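Local coordinates for protein computational Design of Enzyme (PDB 3TP4) that is a computationally designed enzyme on a glycosyl hydrolase family 26 scaffold, apparently intended to carry an activated serine within a catalytic triad, at residues 57-62 and 341-346; 298-303 and 331-336. One frame throughout, in Å; residues are numbered along the deposited sequence.

Interaction 1: 57-62 and 341-346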
loop_
_atom_site.group_PDB
_atom_site.type_symbol
_atom_site.label_atom_id
_atom_site.label_comp_id
_atom_site.label_asym_id
_atom_site.label_seq_id
_atom_site.Cartn_x
_atom_site.Cartn_y
_atom_site.Cartn_z
ATOM N N LYS A 57 -23.054 -6.653 -5.212
ATOM C CA LYS A 57 -24.149 -7.373 -4.580
ATOM C C LYS A 57 -25.305 -7.558 -5.566
ATOM O O LYS A 57 -25.861 -8.651 -5.676
ATOM C CB LYS A 57 -24.595 -6.625 -3.313
ATOM C CG LYS A 57 -25.916 -7.084 -2.700
ATOM C CD LYS A 57 -25.838 -8.519 -2.177
ATOM C CE LYS A 57 -27.157 -8.938 -1.537
ATOM N NZ LYS A 57 -27.110 -10.328 -0.985
ATOM N N ASN A 58 -25.660 -6.507 -6.301
ATOM C CA ASN A 58 -26.796 -6.607 -7.227
ATOM C C ASN A 58 -26.541 -7.562 -8.386
ATOM O O ASN A 58 -27.448 -8.262 -8.825
ATOM C CB ASN A 58 -27.236 -5.234 -7.750
ATOM C CG ASN A 58 -27.753 -4.325 -6.639
ATOM O OD1 ASN A 58 -28.084 -4.787 -5.551
ATOM N ND2 ASN A 58 -27.810 -3.029 -6.910
ATOM N N VAL A 59 -25.310 -7.593 -8.889
ATOM C CA VAL A 59 -25.018 -8.455 -10.035
ATOM C C VAL A 59 -24.656 -9.895 -9.660
ATOM O O VAL A 59 -24.960 -10.810 -10.412
ATOM C CB VAL A 59 -23.918 -7.867 -10.945
ATOM C CG1 VAL A 59 -24.309 -6.470 -11.402
ATOM C CG2 VAL A 59 -22.603 -7.838 -10.230
ATOM N N THR A 60 -24.004 -10.098 -8.515
ATOM C CA THR A 60 -23.543 -11.444 -8.147
ATOM C C THR A 60 -24.330 -12.097 -7.015
ATOM O O THR A 60 -24.282 -13.305 -6.857
ATOM C CB THR A 60 -22.054 -11.452 -7.723
ATOM O OG1 THR A 60 -21.933 -10.898 -6.410
ATOM C CG2 THR A 60 -21.214 -10.650 -8.697
ATOM N N GLY A 61 -25.021 -11.302 -6.207
ATOM C CA GLY A 61 -25.737 -11.855 -5.072
ATOM C C GLY A 61 -24.957 -11.748 -3.767
ATOM O O GLY A 61 -25.492 -12.070 -2.706
ATOM N N ASP A 62 -23.702 -11.295 -3.841
ATOM C CA ASP A 62 -22.886 -11.059 -2.639
ATOM C C ASP A 62 -22.010 -9.802 -2.752
ATOM O O ASP A 62 -21.678 -9.356 -3.846
ATOM C CB ASP A 62 -21.998 -12.272 -2.341
ATOM C CG ASP A 62 -21.574 -12.355 -0.872
ATOM O OD1 ASP A 62 -21.875 -11.426 -0.097
ATOM O OD2 ASP A 62 -20.929 -13.358 -0.495
ATOM N N GLU A 341 -22.317 -11.441 -17.991
ATOM C CA GLU A 341 -22.410 -12.886 -17.786
ATOM C C GLU A 341 -21.069 -13.492 -17.371
ATOM O O GLU A 341 -21.008 -14.340 -16.478
ATOM C CB GLU A 341 -22.961 -13.586 -19.040
ATOM C CG GLU A 341 -22.971 -15.096 -18.932
ATOM C CD GLU A 341 -23.741 -15.766 -20.061
ATOM O OE1 GLU A 341 -23.774 -15.206 -21.183
ATOM O OE2 GLU A 341 -24.321 -16.851 -19.818
ATOM N N ASP A 342 -19.984 -13.049 -17.999
ATOM C CA ASP A 342 -18.688 -13.608 -17.674
ATOM C C ASP A 342 -18.288 -13.249 -16.247
ATOM O O ASP A 342 -17.719 -14.072 -15.532
ATOM C CB ASP A 342 -17.608 -13.143 -18.652
ATOM C CG ASP A 342 -16.289 -13.889 -18.462
ATOM O OD1 ASP A 342 -16.192 -15.057 -18.892
ATOM O OD2 ASP A 342 -15.343 -13.306 -17.900
ATOM N N PHE A 343 -18.578 -12.022 -15.832
ATOM C CA PHE A 343 -18.241 -11.621 -14.475
ATOM C C PHE A 343 -19.043 -12.439 -13.462
ATOM O O PHE A 343 -18.504 -12.890 -12.452
ATOM C CB PHE A 343 -18.428 -10.114 -14.240
ATOM C CG PHE A 343 -18.036 -9.686 -12.855
ATOM C CD1 PHE A 343 -16.704 -9.535 -12.515
ATOM C CD2 PHE A 343 -18.999 -9.487 -11.878
ATOM C CE1 PHE A 343 -16.336 -9.166 -11.240
ATOM C CE2 PHE A 343 -18.637 -9.124 -10.598
ATOM C CZ PHE A 343 -17.306 -8.963 -10.279
ATOM N N GLN A 344 -20.322 -12.648 -13.740
ATOM C CA GLN A 344 -21.142 -13.514 -12.896
ATOM C C GLN A 344 -20.520 -14.904 -12.767
ATOM O O GLN A 344 -20.545 -15.496 -11.690
ATOM C CB GLN A 344 -22.570 -13.621 -13.455
ATOM C CG GLN A 344 -23.375 -12.355 -13.213
ATOM C CD GLN A 344 -24.660 -12.303 -13.991
ATOM O OE1 GLN A 344 -24.736 -12.755 -15.137
ATOM N NE2 GLN A 344 -25.689 -11.729 -13.376
ATOM N N ALA A 345 -19.967 -15.422 -13.864
ATOM C CA ALA A 345 -19.342 -16.747 -13.847
ATOM C C ALA A 345 -18.054 -16.709 -13.032
ATOM O O ALA A 345 -17.756 -17.616 -12.248
ATOM C CB ALA A 345 -19.066 -17.228 -15.281
ATOM N N TYR A 346 -17.277 -15.656 -13.245
ATOM C CA TYR A 346 -16.115 -15.391 -12.421
ATOM C C TYR A 346 -16.480 -15.412 -10.933
ATOM O O TYR A 346 -15.789 -16.031 -10.128
ATOM C CB TYR A 346 -15.528 -14.034 -12.804
ATOM C CG TYR A 346 -14.540 -13.490 -11.810
ATOM C CD1 TYR A 346 -14.959 -12.682 -10.760
ATOM C CD2 TYR A 346 -13.186 -13.774 -11.922
ATOM C CE1 TYR A 346 -14.060 -12.195 -9.844
ATOM C CE2 TYR A 346 -12.278 -13.272 -11.027
ATOM C CZ TYR A 346 -12.716 -12.489 -9.984
ATOM O OH TYR A 346 -11.805 -11.996 -9.070
#
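Phe343 holds its ring trans to the main-chain nitrogen (chi1 -178°), which directs it from helix 340-348 toward the C-terminal end of helix 55-60, where Thr60 and Val59 receive it. In Gln344 the side chain instead leaves beside the backbone N (chi1 -74°) and runs extended beyond CG, carrying NE2 across to Val59 O. The methyl of Thr60 approaches the ring obliquely, with Thr60 CG2 3.5 Å from Phe343 CE2. Val59 comes in near the ring plane, its CG2 standing 4.2 Å from Phe343 CE2 at the ring edge, so two branched side chains share one corner of the phenyl group.

The next residue, Gln344, supplies the polar half of the contact, donating from NE2 to Val59 O over 3.2 Å. The bond is nearly straight (168° at the hydrogen) and lies in both the carbonyl plane and the amide plane of Gln344, which should restrain rotation of the amide. A side chain of one helix thus grips a main-chain carbonyl in the last turn of the other.

The end of helix 55-60 is itself well tied. Gly61 leaves the helix with positive phi, Lys57 NZ bonds to Gly61 O from above the carbonyl plane, and Thr60 OG1 accepts from Asp62 N at 3.1 Å while also bonding to Val56 O. Elsewhere, Phe343 meets Phe300 and Phe34 edge-to-face, and Val59 touches Leu340. The whole is a helix-to-helix contact on the outside of a TIM-type barrel, with an ST turn at the end of helix 55-60.

Interaction 2: 298-303 and 331-336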
loop_
_atom_site.group_PDB
_atom_site.type_symbol
_atom_site.label_atom_id
_atom_site.label_comp_id
_atom_site.label_asym_id
_atom_site.label_seq_id
_atom_site.Cartn_x
_atom_site.Cartn_y
_atom_site.Cartn_z
ATOM N N GLN A 298 -14.885 -13.026 -22.458
ATOM C CA GLN A 298 -14.598 -13.904 -21.322
ATOM C C GLN A 298 -13.332 -13.515 -20.564
ATOM O O GLN A 298 -12.592 -14.377 -20.092
ATOM C CB GLN A 298 -14.508 -15.357 -21.795
ATOM C CG GLN A 298 -15.782 -15.831 -22.488
ATOM C CD GLN A 298 -15.775 -17.318 -22.752
ATOM O OE1 GLN A 298 -14.999 -17.816 -23.571
ATOM N NE2 GLN A 298 -16.634 -18.044 -22.044
ATOM N N TRP A 299 -13.096 -12.215 -20.444
ATOM C CA TRP A 299 -11.848 -11.723 -19.875
ATOM C C TRP A 299 -11.693 -12.156 -18.411
ATOM O O TRP A 299 -10.646 -12.645 -18.019
ATOM C CB TRP A 299 -11.780 -10.206 -19.998
ATOM C CG TRP A 299 -10.458 -9.646 -19.585
ATOM C CD1 TRP A 299 -9.364 -9.442 -20.385
ATOM C CD2 TRP A 299 -10.083 -9.227 -18.273
ATOM N NE1 TRP A 299 -8.331 -8.912 -19.643
ATOM C CE2 TRP A 299 -8.750 -8.764 -18.345
ATOM C CE3 TRP A 299 -10.751 -9.180 -17.041
ATOM C CZ2 TRP A 299 -8.065 -8.276 -17.233
ATOM C CZ3 TRP A 299 -10.060 -8.691 -15.925
ATOM C CH2 TRP A 299 -8.736 -8.246 -16.037
ATOM N N PHE A 300 -12.752 -12.006 -17.613
ATOM C CA PHE A 300 -12.674 -12.372 -16.197
ATOM C C PHE A 300 -12.389 -13.859 -15.968
ATOM O O PHE A 300 -11.483 -14.216 -15.220
ATOM C CB PHE A 300 -13.932 -11.941 -15.443
ATOM C CG PHE A 300 -14.113 -10.447 -15.363
ATOM C CD1 PHE A 300 -13.354 -9.687 -14.472
ATOM C CD2 PHE A 300 -15.038 -9.806 -16.170
ATOM C CE1 PHE A 300 -13.519 -8.311 -14.386
ATOM C CE2 PHE A 300 -15.221 -8.428 -16.089
ATOM C CZ PHE A 300 -14.454 -7.673 -15.205
ATOM N N THR A 301 -13.163 -14.734 -16.597
ATOM C CA THR A 301 -12.924 -16.168 -16.421
ATOM C C THR A 301 -11.610 -16.630 -17.049
ATOM O O THR A 301 -10.997 -17.568 -16.569
ATOM C CB THR A 301 -14.083 -17.025 -16.957
ATOM O OG1 THR A 301 -14.301 -16.717 -18.336
ATOM C CG2 THR A 301 -15.365 -16.762 -16.147
ATOM N N LYS A 302 -11.181 -15.980 -18.124
ATOM C CA LYS A 302 -9.875 -16.299 -18.699
ATOM C C LYS A 302 -8.729 -15.925 -17.752
ATOM O O LYS A 302 -7.772 -16.698 -17.569
ATOM C CB LYS A 302 -9.696 -15.606 -20.051
ATOM C CG LYS A 302 -10.539 -16.206 -21.152
ATOM C CD LYS A 302 -10.468 -15.366 -22.419
ATOM C CE LYS A 302 -9.036 -15.225 -22.906
ATOM N NZ LYS A 302 -8.979 -14.699 -24.300
ATOM N N VAL A 303 -8.821 -14.741 -17.150
ATOM C CA VAL A 303 -7.823 -14.319 -16.167
ATOM C C VAL A 303 -7.791 -15.284 -14.984
ATOM O O VAL A 303 -6.740 -15.797 -14.622
ATOM C CB VAL A 303 -8.085 -12.879 -15.668
ATOM C CG1 VAL A 303 -7.346 -12.632 -14.352
ATOM C CG2 VAL A 303 -7.639 -11.875 -16.724
ATOM N N PHE A 331 -15.855 -0.695 -13.727
ATOM C CA PHE A 331 -14.989 -1.863 -13.867
ATOM C C PHE A 331 -15.668 -3.185 -13.538
ATOM O O PHE A 331 -15.225 -4.237 -13.993
ATOM C CB PHE A 331 -13.703 -1.663 -13.063
ATOM C CG PHE A 331 -12.839 -0.572 -13.616
ATOM C CD1 PHE A 331 -13.094 0.756 -13.300
ATOM C CD2 PHE A 331 -11.807 -0.864 -14.494
ATOM C CE1 PHE A 331 -12.305 1.773 -13.826
ATOM C CE2 PHE A 331 -11.016 0.152 -15.027
ATOM C CZ PHE A 331 -11.263 1.465 -14.691
ATOM N N VAL A 332 -16.741 -3.119 -12.756
ATOM C CA VAL A 332 -17.622 -4.276 -12.567
ATOM C C VAL A 332 -18.816 -4.150 -13.515
ATOM O O VAL A 332 -19.559 -3.179 -13.442
ATOM C CB VAL A 332 -18.117 -4.379 -11.109
ATOM C CG1 VAL A 332 -19.259 -5.403 -10.988
ATOM C CG2 VAL A 332 -16.944 -4.726 -10.150
ATOM N N PRO A 333 -19.002 -5.133 -14.412
ATOM C CA PRO A 333 -20.124 -5.090 -15.362
ATOM C C PRO A 333 -21.474 -4.993 -14.662
ATOM O O PRO A 333 -21.645 -5.527 -13.568
ATOM C CB PRO A 333 -20.026 -6.435 -16.097
ATOM C CG PRO A 333 -18.625 -6.883 -15.911
ATOM C CD PRO A 333 -18.173 -6.342 -14.577
ATOM N N VAL A 334 -22.422 -4.313 -15.302
ATOM C CA VAL A 334 -23.774 -4.177 -14.784
ATOM C C VAL A 334 -24.721 -4.561 -15.917
ATOM O O VAL A 334 -24.267 -4.790 -17.041
ATOM C CB VAL A 334 -24.045 -2.744 -14.258
ATOM C CG1 VAL A 334 -23.082 -2.422 -13.129
ATOM C CG2 VAL A 334 -23.907 -1.719 -15.372
ATOM N N PRO A 335 -26.024 -4.698 -15.623
ATOM C CA PRO A 335 -26.909 -5.149 -16.701
ATOM C C PRO A 335 -26.755 -4.228 -17.906
ATOM O O PRO A 335 -26.665 -3.012 -17.749
ATOM C CB PRO A 335 -28.299 -5.025 -16.081
ATOM C CG PRO A 335 -28.059 -5.224 -14.621
ATOM C CD PRO A 335 -26.747 -4.529 -14.351
ATOM N N GLY A 336 -26.687 -4.804 -19.095
ATOM C CA GLY A 336 -26.457 -4.013 -20.284
ATOM C C GLY A 336 -25.047 -4.158 -20.811
ATOM O O GLY A 336 -24.818 -3.938 -21.997
#
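Phe300 meets Pro333 and the carbonyl of Phe331, and these three residues account for nearly all of the surface the contact buries. Helix 299-308 offers the Phe300 ring, whose CG lies anti to the residue's own carbonyl carbon (chi1 -66°) and is thereby directed toward the chain 331-336, which has no regular structure and passes the far end of the ring. Phe300 CE2 lies 3.7 Å from Pro333 CG, and Pro333 CD is 4.0 Å from Phe300 CZ; the two side chains come from opposite directions and the proline meets the ring obliquely. On the neighbouring corner, Phe331 O stands 3.7 Å from Phe300 CZ, close to the ring plane. The side chain of Phe331 itself takes another course, its ring meeting that of Tyr248.

Trp299 CE3 sits over one face of the Phe300 ring, toward its rim. An alanine at Phe300 would take away the ring that reaches the loop, and is likely to leave a gap beside Pro333 CG and CD.

No hydrogen bond crosses between the segments. The loop is therefore held against the helix by apolar contact, with the carbonyl oxygen of Phe331 near the ring edge, where the slightly positive C-H rim would probably give it at most a weak favourable interaction.

How the interactions relate
Interactions 1 and 2 lie about 9 Å apart, centre to centre, and in the chain interaction 2 is nested inside the loop closed by interaction 1. Helix 340-348 joins them: Asp342 OD1 is 2.6 Å from Thr301 OG1, a probable hydrogen bond, and Phe343 reaches both Phe300 and Pro333. Val59 CG1 also packs 3.6 Å from Pro333 O, so helix 55-60 meets the loop directly. Both contacts lie on one side of the molecule. The side chain of Phe331 comes near, without touching, Ser70, His37 and Glu320, whose arrangement is consistent with the designed triad; the contact of Phe331 with Phe300, by contrast, is made by its main-chain oxygen.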